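Long-range contacts in ComZ (Thermus thermophilus, PDB 6QVI), which probably serves as a DNA receptor at the tip of the pilus used for natural competence, with a beta-solenoid domain built onto a pseudopilin-like domain: residues D414-L419 with Y442-H447; H447-V452 with V465-V470; F458-G463 with Q490-V495. All blocks are in the same frame, centred on the assembly; numbering follows the deposited sequence.

Contact 1 (D414-L419 with Y442-H447); sequences DINGNL and YQRGQH
CG of Asp414 stands anti to its carbonyl carbon (chi1 -82°), Asn416 and Arg444 make the same choice, and Arg444 then runs extended from CG to NE, so that a carboxylate, an amide oxygen and a guanidinium converge where two parallel strands end. Arg444 NH1 is the shared donor. It forms a salt bridge with Asp414 OD2 at 2.8 Å and a hydrogen bond with Asn416 OD1 at 3.0 Å. Both oxygens lie at the guanidinium edge, in its plane, yet each is met from above the plane of its own group. Asn416 lies alongside the arginine, pointing the same way, whereas Asp414 crosses it obliquely. Within its own segment the guanidinium rests over one face of Tyr442, with Arg444 NH2 3.5 Å above the plane of the Tyr442 ring; Gln483 and Thr478 hold the tyrosine hydroxyl, and Gly481 O takes Arg444 NE.

The main chain adds a second grip. Ile415 N points to Tyr442 O at 3.0 Å, nearly along the carbonyl axis. Ile415 O receives two donors, Arg444 N at 2.9 Å from above its plane and Gly445 N at 3.1 Å on a lone pair. Where the chains leave the sheet, Gly445 CA makes a CA-H...O contact with Gly417 O, and a beta carbon there would clash with that oxygen. Asn418 OD1 then does what a backbone carbonyl might, accepting His447 N at 3.0 Å and, weakly, Gln446 N; beyond it Leu419 N returns to His447 O.

Strand 409-415 lies between strands 380-383 and 441-443, and strand 457-461 follows on the far side of 441-443; these parallel strands and the turns after them stack coil on coil, as in a beta-solenoid.

Contact 2 (H447-V452 with V465-V470); sequences HVMAPV and VLFGSV
Backbone hydrogen bonds set the register between two successive coils, whose strands 447-449 and 465-467 run parallel at 15°. The first bond, from Val448 N to Val465 O, is weak at 3.5 Å. Firmer ones follow: Phe467 N meets Val448 O at 3.0 Å and Ala450 N meets Phe467 O at 2.8 Å, both nearly along the carbonyl axis. Each chain then turns a corner, at Ala450 and at Gly468, and beyond it Val452 N bonds to Ser469 O at 2.9 Å. Gly468 has backbone angles that only glycine accepts readily, and a beta carbon there would strike Ala450 O.

Apolar packing divides between the two faces of the sheet. On one, Val448 and Leu466 lie side by side, pointing the same way: Val448 CG1, placed between the backbone N and the carbonyl carbon, meets Leu466 CD1 at 3.4 Å. Gln443 touches both, consistent with a place inside the solenoid. On the other face Met449, bent at its last torsion, brings CE to within 4.2 Å of Phe467 CB, the two side chains crossing obliquely.

Aromatic contacts belong to that second face. Val448 O lies in the plane of the Phe467 ring, at its edge. Val465 CG2 sits 3.8 Å above one face of the Phe467 ring, near the rim, and Tyr191 meets the ring edge-to-face. The His447 ring crosses Val465 obliquely; ND1 and CE1 of His447 lie against Val465 CG1, although ND1 also makes a weak hydrogen bond to Gln446 O.

The hydrogen bonds across this contact are all between main-chain groups. Residues in register, alike in kind only at Val448/Leu466 and Val452/Val470, stack from coil to coil as in a beta-solenoid, and mainly apolar side chains pack on both faces, with Gln443 among them.

Contact 3 (F458-G463 with Q490-V495); sequences FRVVKG and QKAEVV
Lys462 lays the end of its side chain across Gln490 at about a right angle. Its CG is anti to the carbonyl carbon, and a bend at chi3 (141°) carries the methylenes over the glutamine, with Lys462 CE 3.4 Å from Gln490 CB. Beyond this overlap Lys462 NZ donates to Gln490 OE1 at 2.6 Å, coming from above the plane of the amide rather than along a lone pair. Gln490 answers with its own CG anti to the carbonyl carbon and a chain extended beyond it, so that the amide reaches the amine.

The main chain continues the contact one residue on. Gly463 N bonds to Lys491 O at 3.2 Å with an N-H...O angle of 148°, in the carbonyl plane and on a lone pair. Gly463 has a positive phi, 101°, at which a side chain would be jammed against the preceding carbonyl.

Deeper in, the contact turns apolar. Val460 points toward the other segment and sets CG1, in the crowded position between the backbone N and the carbonyl carbon, 3.4 Å from the methyl CB of Ala492. An alanine in place of Lys462 would probably loosen the hold on Gln490, since the NZ donor and the overlapping methylenes would both be gone.

The turn after strand 457-461, a strand paired with 441-443 and 474-478, here meets strand 491-496, which pairs with 465-467; the contact thus joins two different sheets of the beta-solenoid and is not a strand pairing. Chemically it is graded: a probably charged amine on a neutral amide at the exposed end, one backbone bond at the turn, and a small hydrocarbon pair in the buried part.

The three contacts are neighbouring parts of one beta-solenoid, their centres 10 to 11 Å apart. Contact 1 closes before contacts 2 and 3 open, sharing only His447 with contact 2, whose strand 447-449 directly follows 441-443. Contacts 2 and 3 alternate along the chain: strand 457-461 comes between the two segments of contact 2, and 491-496 after them. Strand 441-443 of contact 1 pairs with 457-461 of contact 3, probably with a hydrogen bond from Gln443 N to Arg459 O, while 465-467 of contact 2 pairs with 491-496 of contact 3. Successive coils are thus stitched on more than one face, building the beta-solenoid domain of a protein thought to act as a DNA receptor.

Contact 1 (D414-L419 with Y442-H447)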
loop_
_atom_site.group_PDB
_atom_site.type_symbol
_atom_site.label_atom_id
_atom_site.label_comp_id
_atom_site.label_asym_id
_atom_site.label_seq_id
_atom_site.Cartn_x
_atom_site.Cartn_y
_atom_site.Cartn_z
ATOM N N ASP A 414 -23.092 -2.856 1.366
ATOM C CA ASP A 414 -23.723 -2.298 0.172
ATOM C C ASP A 414 -23.654 -0.779 0.284
ATOM O O ASP A 414 -24.100 -0.211 1.289
ATOM C CB ASP A 414 -25.171 -2.792 0.016
ATOM C CG ASP A 414 -25.262 -4.189 -0.644
ATOM O OD1 ASP A 414 -24.402 -5.049 -0.374
ATOM O OD2 ASP A 414 -26.195 -4.429 -1.458
ATOM N N ILE A 415 -23.076 -0.127 -0.736
ATOM C CA ILE A 415 -22.960 1.329 -0.794
ATOM C C ILE A 415 -23.723 1.757 -2.043
ATOM O O ILE A 415 -23.188 1.695 -3.161
ATOM C CB ILE A 415 -21.497 1.778 -0.838
ATOM C CG1 ILE A 415 -20.744 1.191 0.356
ATOM C CG2 ILE A 415 -21.363 3.292 -0.791
ATOM C CD1 ILE A 415 -19.343 1.741 0.521
ATOM N N ASN A 416 -24.976 2.194 -1.871
ATOM C CA ASN A 416 -25.820 2.412 -3.039
ATOM C C ASN A 416 -25.919 3.870 -3.447
ATOM O O ASN A 416 -26.303 4.152 -4.588
ATOM C CB ASN A 416 -27.234 1.866 -2.800
ATOM C CG ASN A 416 -27.227 0.424 -2.325
ATOM O OD1 ASN A 416 -26.402 -0.378 -2.775
ATOM N ND2 ASN A 416 -28.176 0.071 -1.460
ATOM N N GLY A 417 -25.531 4.788 -2.566
ATOM C CA GLY A 417 -25.411 6.187 -2.886
ATOM C C GLY A 417 -23.947 6.592 -2.876
ATOM O O GLY A 417 -23.047 5.779 -2.703
ATOM N N ASN A 418 -23.724 7.876 -3.114
ATOM C CA ASN A 418 -22.369 8.388 -3.083
ATOM C C ASN A 418 -21.843 8.373 -1.651
ATOM O O ASN A 418 -22.605 8.457 -0.679
ATOM C CB ASN A 418 -22.337 9.804 -3.642
ATOM C CG ASN A 418 -22.509 9.835 -5.135
ATOM O OD1 ASN A 418 -22.428 8.802 -5.802
ATOM N ND2 ASN A 418 -22.787 11.017 -5.669
ATOM N N LEU A 419 -20.525 8.251 -1.527
ATOM C CA LEU A 419 -19.879 8.104 -0.224
ATOM C C LEU A 419 -18.586 8.910 -0.286
ATOM O O LEU A 419 -17.553 8.403 -0.735
ATOM C CB LEU A 419 -19.603 6.646 0.088
ATOM C CG LEU A 419 -18.828 6.422 1.379
ATOM C CD1 LEU A 419 -19.492 7.200 2.522
ATOM C CD2 LEU A 419 -18.680 4.949 1.710
ATOM N N TYR A 442 -20.833 -4.499 -2.675
ATOM C CA TYR A 442 -21.520 -4.071 -3.873
ATOM C C TYR A 442 -21.612 -2.561 -3.801
ATOM O O TYR A 442 -22.245 -2.021 -2.882
ATOM C CB TYR A 442 -22.911 -4.704 -3.964
ATOM C CG TYR A 442 -23.465 -4.819 -5.374
ATOM C CD1 TYR A 442 -23.577 -3.708 -6.202
ATOM C CD2 TYR A 442 -23.812 -6.061 -5.895
ATOM C CE1 TYR A 442 -24.057 -3.836 -7.495
ATOM C CE2 TYR A 442 -24.276 -6.202 -7.179
ATOM C CZ TYR A 442 -24.407 -5.091 -7.982
ATOM O OH TYR A 442 -24.885 -5.244 -9.278
ATOM N N GLN A 443 -21.015 -1.886 -4.781
ATOM C CA GLN A 443 -21.139 -0.436 -4.907
ATOM C C GLN A 443 -22.063 -0.094 -6.082
ATOM O O GLN A 443 -21.692 -0.286 -7.248
ATOM C CB GLN A 443 -19.768 0.208 -5.094
ATOM C CG GLN A 443 -19.824 1.608 -5.668
ATOM C CD GLN A 443 -18.458 2.122 -6.011
ATOM O OE1 GLN A 443 -17.456 1.547 -5.593
ATOM N NE2 GLN A 443 -18.394 3.233 -6.733
ATOM N N ARG A 444 -23.234 0.469 -5.779
ATOM C CA ARG A 444 -24.066 1.041 -6.828
ATOM C C ARG A 444 -24.093 2.574 -6.817
ATOM O O ARG A 444 -24.641 3.172 -7.763
ATOM C CB ARG A 444 -25.514 0.499 -6.753
ATOM C CG ARG A 444 -25.670 -0.978 -6.338
ATOM C CD ARG A 444 -27.134 -1.453 -6.201
ATOM N NE ARG A 444 -27.222 -2.919 -6.152
ATOM C CZ ARG A 444 -27.064 -3.675 -5.066
ATOM N NH1 ARG A 444 -26.805 -3.144 -3.877
ATOM N NH2 ARG A 444 -27.155 -4.992 -5.188
ATOM N N GLY A 445 -23.504 3.218 -5.795
ATOM C CA GLY A 445 -23.282 4.658 -5.843
ATOM C C GLY A 445 -22.259 5.057 -6.888
ATOM O O GLY A 445 -21.372 4.283 -7.254
ATOM N N GLN A 446 -22.410 6.269 -7.420
ATOM C CA GLN A 446 -21.565 6.589 -8.559
ATOM C C GLN A 446 -20.136 6.899 -8.136
ATOM O O GLN A 446 -19.190 6.532 -8.834
ATOM C CB GLN A 446 -22.181 7.736 -9.370
ATOM C CG GLN A 446 -23.099 7.164 -10.451
ATOM C CD GLN A 446 -23.212 7.980 -11.737
ATOM O OE1 GLN A 446 -23.856 7.519 -12.683
ATOM N NE2 GLN A 446 -22.593 9.169 -11.788
ATOM N N HIS A 447 -19.958 7.541 -6.982
ATOM C CA HIS A 447 -18.641 7.951 -6.519
ATOM C C HIS A 447 -18.530 7.588 -5.047
ATOM O O HIS A 447 -19.309 8.075 -4.225
ATOM C CB HIS A 447 -18.428 9.446 -6.764
ATOM C CG HIS A 447 -18.570 9.845 -8.209
ATOM N ND1 HIS A 447 -18.363 8.964 -9.251
ATOM C CD2 HIS A 447 -18.922 11.021 -8.782
ATOM C CE1 HIS A 447 -18.562 9.579 -10.401
ATOM N NE2 HIS A 447 -18.902 10.830 -10.147
#

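Contact 2 (H447-V452 with V465-V470)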
loop_
_atom_site.group_PDB
_atom_site.type_symbol
_atom_site.label_atom_id
_atom_site.label_comp_id
_atom_site.label_asym_id
_atom_site.label_seq_id
_atom_site.Cartn_x
_atom_site.Cartn_y
_atom_site.Cartn_z
ATOM N N HIS A 447 -19.958 7.541 -6.982
ATOM C CA HIS A 447 -18.641 7.951 -6.519
ATOM C C HIS A 447 -18.530 7.588 -5.047
ATOM O O HIS A 447 -19.309 8.075 -4.225
ATOM C CB HIS A 447 -18.428 9.446 -6.764
ATOM C CG HIS A 447 -18.570 9.845 -8.209
ATOM N ND1 HIS A 447 -18.363 8.964 -9.251
ATOM C CD2 HIS A 447 -18.922 11.021 -8.782
ATOM C CE1 HIS A 447 -18.562 9.579 -10.401
ATOM N NE2 HIS A 447 -18.902 10.830 -10.147
ATOM N N VAL A 448 -17.583 6.715 -4.706
ATOM C CA VAL A 448 -17.246 6.489 -3.308
ATOM C C VAL A 448 -15.732 6.583 -3.172
ATOM O O VAL A 448 -14.980 6.110 -4.032
ATOM C CB VAL A 448 -17.805 5.146 -2.802
ATOM C CG1 VAL A 448 -17.510 4.101 -3.773
ATOM C CG2 VAL A 448 -17.204 4.772 -1.474
ATOM N N MET A 449 -15.291 7.226 -2.106
ATOM C CA MET A 449 -13.893 7.568 -1.932
ATOM C C MET A 449 -13.475 6.960 -0.603
ATOM O O MET A 449 -13.737 7.522 0.467
ATOM C CB MET A 449 -13.717 9.081 -2.027
ATOM C CG MET A 449 -12.462 9.653 -1.434
ATOM S SD MET A 449 -12.376 11.425 -1.833
ATOM C CE MET A 449 -12.213 11.414 -3.610
ATOM N N ALA A 450 -12.898 5.773 -0.686
ATOM C CA ALA A 450 -12.534 5.030 0.503
ATOM C C ALA A 450 -11.600 3.889 0.133
ATOM O O ALA A 450 -11.754 3.301 -0.940
ATOM C CB ALA A 450 -13.803 4.487 1.164
ATOM N N PRO A 451 -10.640 3.523 0.982
ATOM C CA PRO A 451 -9.926 2.262 0.762
ATOM C C PRO A 451 -10.836 1.151 1.262
ATOM O O PRO A 451 -11.492 1.291 2.298
ATOM C CB PRO A 451 -8.667 2.396 1.616
ATOM C CG PRO A 451 -9.101 3.253 2.741
ATOM C CD PRO A 451 -10.150 4.222 2.181
ATOM N N VAL A 452 -10.943 0.091 0.472
ATOM C CA VAL A 452 -11.919 -0.956 0.691
ATOM C C VAL A 452 -11.267 -2.337 0.702
ATOM O O VAL A 452 -10.460 -2.657 -0.180
ATOM C CB VAL A 452 -12.977 -0.829 -0.417
ATOM C CG1 VAL A 452 -13.637 -2.158 -0.697
ATOM C CG2 VAL A 452 -13.982 0.290 -0.062
ATOM N N VAL A 465 -17.251 4.885 -10.222
ATOM C CA VAL A 465 -15.817 4.924 -9.999
ATOM C C VAL A 465 -15.549 4.913 -8.500
ATOM O O VAL A 465 -16.262 5.549 -7.717
ATOM C CB VAL A 465 -15.169 6.128 -10.739
ATOM C CG1 VAL A 465 -15.733 7.433 -10.279
ATOM C CG2 VAL A 465 -13.654 6.130 -10.581
ATOM N N LEU A 466 -14.542 4.146 -8.099
ATOM C CA LEU A 466 -14.119 4.066 -6.710
ATOM C C LEU A 466 -12.724 4.642 -6.608
ATOM O O LEU A 466 -11.824 4.241 -7.360
ATOM C CB LEU A 466 -14.134 2.632 -6.201
ATOM C CG LEU A 466 -13.497 2.444 -4.841
ATOM C CD1 LEU A 466 -14.227 3.277 -3.783
ATOM C CD2 LEU A 466 -13.626 1.018 -4.556
ATOM N N PHE A 467 -12.567 5.621 -5.731
ATOM C CA PHE A 467 -11.276 6.224 -5.470
ATOM C C PHE A 467 -10.751 5.718 -4.145
ATOM O O PHE A 467 -11.482 5.708 -3.149
ATOM C CB PHE A 467 -11.373 7.745 -5.457
ATOM C CG PHE A 467 -12.126 8.314 -6.622
ATOM C CD1 PHE A 467 -11.454 8.922 -7.670
ATOM C CD2 PHE A 467 -13.509 8.291 -6.651
ATOM C CE1 PHE A 467 -12.146 9.471 -8.743
ATOM C CE2 PHE A 467 -14.209 8.848 -7.724
ATOM C CZ PHE A 467 -13.522 9.439 -8.766
ATOM N N GLY A 468 -9.484 5.344 -4.125
ATOM C CA GLY A 468 -8.943 4.676 -2.966
ATOM C C GLY A 468 -8.208 3.445 -3.454
ATOM O O GLY A 468 -7.132 3.585 -4.038
ATOM N N SER A 469 -8.737 2.251 -3.171
ATOM C CA SER A 469 -8.122 0.989 -3.578
ATOM C C SER A 469 -9.073 -0.132 -3.200
ATOM O O SER A 469 -9.821 -0.009 -2.224
ATOM C CB SER A 469 -6.757 0.775 -2.893
ATOM O OG SER A 469 -6.845 1.133 -1.519
ATOM N N VAL A 470 -9.025 -1.249 -3.922
ATOM C CA VAL A 470 -9.782 -2.399 -3.456
ATOM C C VAL A 470 -8.804 -3.531 -3.317
ATOM O O VAL A 470 -7.952 -3.732 -4.188
ATOM C CB VAL A 470 -10.987 -2.762 -4.367
ATOM C CG1 VAL A 470 -11.726 -1.501 -4.742
ATOM C CG2 VAL A 470 -10.638 -3.704 -5.580
#

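Contact 3 (F458-G463 with Q490-V495)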
loop_
_atom_site.group_PDB
_atom_site.type_symbol
_atom_site.label_atom_id
_atom_site.label_comp_id
_atom_site.label_asym_id
_atom_site.label_seq_id
_atom_site.Cartn_x
_atom_site.Cartn_y
_atom_site.Cartn_z
ATOM N N PHE A 458 -15.758 -7.999 -4.801
ATOM C CA PHE A 458 -16.195 -6.640 -4.785
ATOM C C PHE A 458 -16.871 -6.367 -6.083
ATOM O O PHE A 458 -16.230 -6.397 -7.083
ATOM C CB PHE A 458 -15.006 -5.760 -4.686
ATOM C CG PHE A 458 -15.271 -4.358 -5.025
ATOM C CD1 PHE A 458 -15.395 -3.442 -4.055
ATOM C CD2 PHE A 458 -15.345 -3.964 -6.305
ATOM C CE1 PHE A 458 -15.618 -2.141 -4.351
ATOM C CE2 PHE A 458 -15.559 -2.665 -6.622
ATOM C CZ PHE A 458 -15.700 -1.748 -5.640
ATOM N N ARG A 459 -18.171 -6.105 -6.053
ATOM C CA ARG A 459 -18.945 -5.827 -7.242
ATOM C C ARG A 459 -19.142 -4.367 -7.437
ATOM O O ARG A 459 -19.207 -3.616 -6.513
ATOM C CB ARG A 459 -20.312 -6.469 -7.184
ATOM C CG ARG A 459 -20.285 -7.974 -7.211
ATOM C CD ARG A 459 -21.638 -8.576 -7.483
ATOM N NE ARG A 459 -21.505 -10.005 -7.645
ATOM C CZ ARG A 459 -21.318 -10.826 -6.644
ATOM N NH1 ARG A 459 -21.255 -10.349 -5.432
ATOM N NH2 ARG A 459 -21.187 -12.113 -6.848
ATOM N N VAL A 460 -19.257 -3.976 -8.683
ATOM C CA VAL A 460 -19.441 -2.598 -9.022
ATOM C C VAL A 460 -20.194 -2.558 -10.336
ATOM O O VAL A 460 -20.155 -3.480 -11.109
ATOM C CB VAL A 460 -18.097 -1.919 -9.112
ATOM C CG1 VAL A 460 -17.328 -2.466 -10.274
ATOM C CG2 VAL A 460 -18.215 -0.424 -9.156
ATOM N N VAL A 461 -20.933 -1.497 -10.547
ATOM C CA VAL A 461 -21.744 -1.310 -11.736
ATOM C C VAL A 461 -20.985 -0.462 -12.754
ATOM O O VAL A 461 -20.221 0.443 -12.383
ATOM C CB VAL A 461 -23.070 -0.654 -11.328
ATOM C CG1 VAL A 461 -24.046 -1.703 -10.762
ATOM C CG2 VAL A 461 -22.750 0.335 -10.230
ATOM N N LYS A 462 -21.183 -0.756 -14.042
ATOM C CA LYS A 462 -20.647 0.094 -15.102
ATOM C C LYS A 462 -20.946 1.565 -14.823
ATOM O O LYS A 462 -22.065 1.922 -14.458
ATOM C CB LYS A 462 -21.273 -0.288 -16.451
ATOM C CG LYS A 462 -21.649 -1.748 -16.622
ATOM C CD LYS A 462 -22.659 -1.929 -17.792
ATOM C CE LYS A 462 -22.362 -3.200 -18.626
ATOM N NZ LYS A 462 -22.793 -3.105 -20.047
ATOM N N GLY A 463 -19.944 2.417 -14.977
ATOM C CA GLY A 463 -20.140 3.853 -14.875
ATOM C C GLY A 463 -19.721 4.465 -13.565
ATOM O O GLY A 463 -19.509 5.685 -13.500
ATOM N N GLN A 490 -19.275 -3.682 -20.231
ATOM C CA GLN A 490 -18.928 -2.278 -20.113
ATOM C C GLN A 490 -17.977 -2.119 -18.962
ATOM O O GLN A 490 -17.709 -3.023 -18.225
ATOM C CB GLN A 490 -20.052 -1.254 -20.110
ATOM C CG GLN A 490 -20.686 -1.008 -21.452
ATOM C CD GLN A 490 -21.981 -0.241 -21.336
ATOM O OE1 GLN A 490 -23.044 -0.838 -21.222
ATOM N NE2 GLN A 490 -21.901 1.082 -21.353
ATOM N N LYS A 491 -17.612 -0.900 -18.723
ATOM C CA LYS A 491 -16.465 -0.637 -17.878
ATOM C C LYS A 491 -16.880 0.085 -16.607
ATOM O O LYS A 491 -17.601 1.091 -16.658
ATOM C CB LYS A 491 -15.450 0.211 -18.662
ATOM C CG LYS A 491 -14.977 -0.494 -19.945
ATOM C CD LYS A 491 -13.942 0.303 -20.757
ATOM C CE LYS A 491 -13.269 -0.537 -21.859
ATOM N NZ LYS A 491 -12.148 0.210 -22.512
ATOM N N ALA A 492 -16.416 -0.431 -15.477
ATOM C CA ALA A 492 -16.316 0.308 -14.234
ATOM C C ALA A 492 -14.872 0.760 -14.065
ATOM O O ALA A 492 -13.981 0.296 -14.773
ATOM C CB ALA A 492 -16.761 -0.548 -13.055
ATOM N N GLU A 493 -14.633 1.697 -13.143
ATOM C CA GLU A 493 -13.296 2.268 -13.027
ATOM C C GLU A 493 -12.847 2.389 -11.575
ATOM O O GLU A 493 -13.638 2.702 -10.684
ATOM C CB GLU A 493 -13.224 3.622 -13.777
ATOM C CG GLU A 493 -12.106 4.564 -13.300
ATOM C CD GLU A 493 -11.925 5.807 -14.168
ATOM O OE1 GLU A 493 -12.587 5.942 -15.220
ATOM O OE2 GLU A 493 -11.048 6.621 -13.828
ATOM N N VAL A 494 -11.561 2.155 -11.339
ATOM C CA VAL A 494 -10.977 2.293 -10.017
ATOM C C VAL A 494 -9.808 3.251 -10.133
ATOM O O VAL A 494 -8.945 3.087 -11.002
ATOM C CB VAL A 494 -10.507 0.955 -9.406
ATOM C CG1 VAL A 494 -10.024 1.180 -7.957
ATOM C CG2 VAL A 494 -11.596 -0.133 -9.466
ATOM N N VAL A 495 -9.749 4.223 -9.236
ATOM C CA VAL A 495 -8.720 5.236 -9.300
ATOM C C VAL A 495 -7.890 5.127 -8.041
ATOM O O VAL A 495 -8.377 5.391 -6.935
ATOM C CB VAL A 495 -9.323 6.630 -9.460
ATOM C CG1 VAL A 495 -8.238 7.698 -9.452
ATOM C CG2 VAL A 495 -10.115 6.665 -10.769
#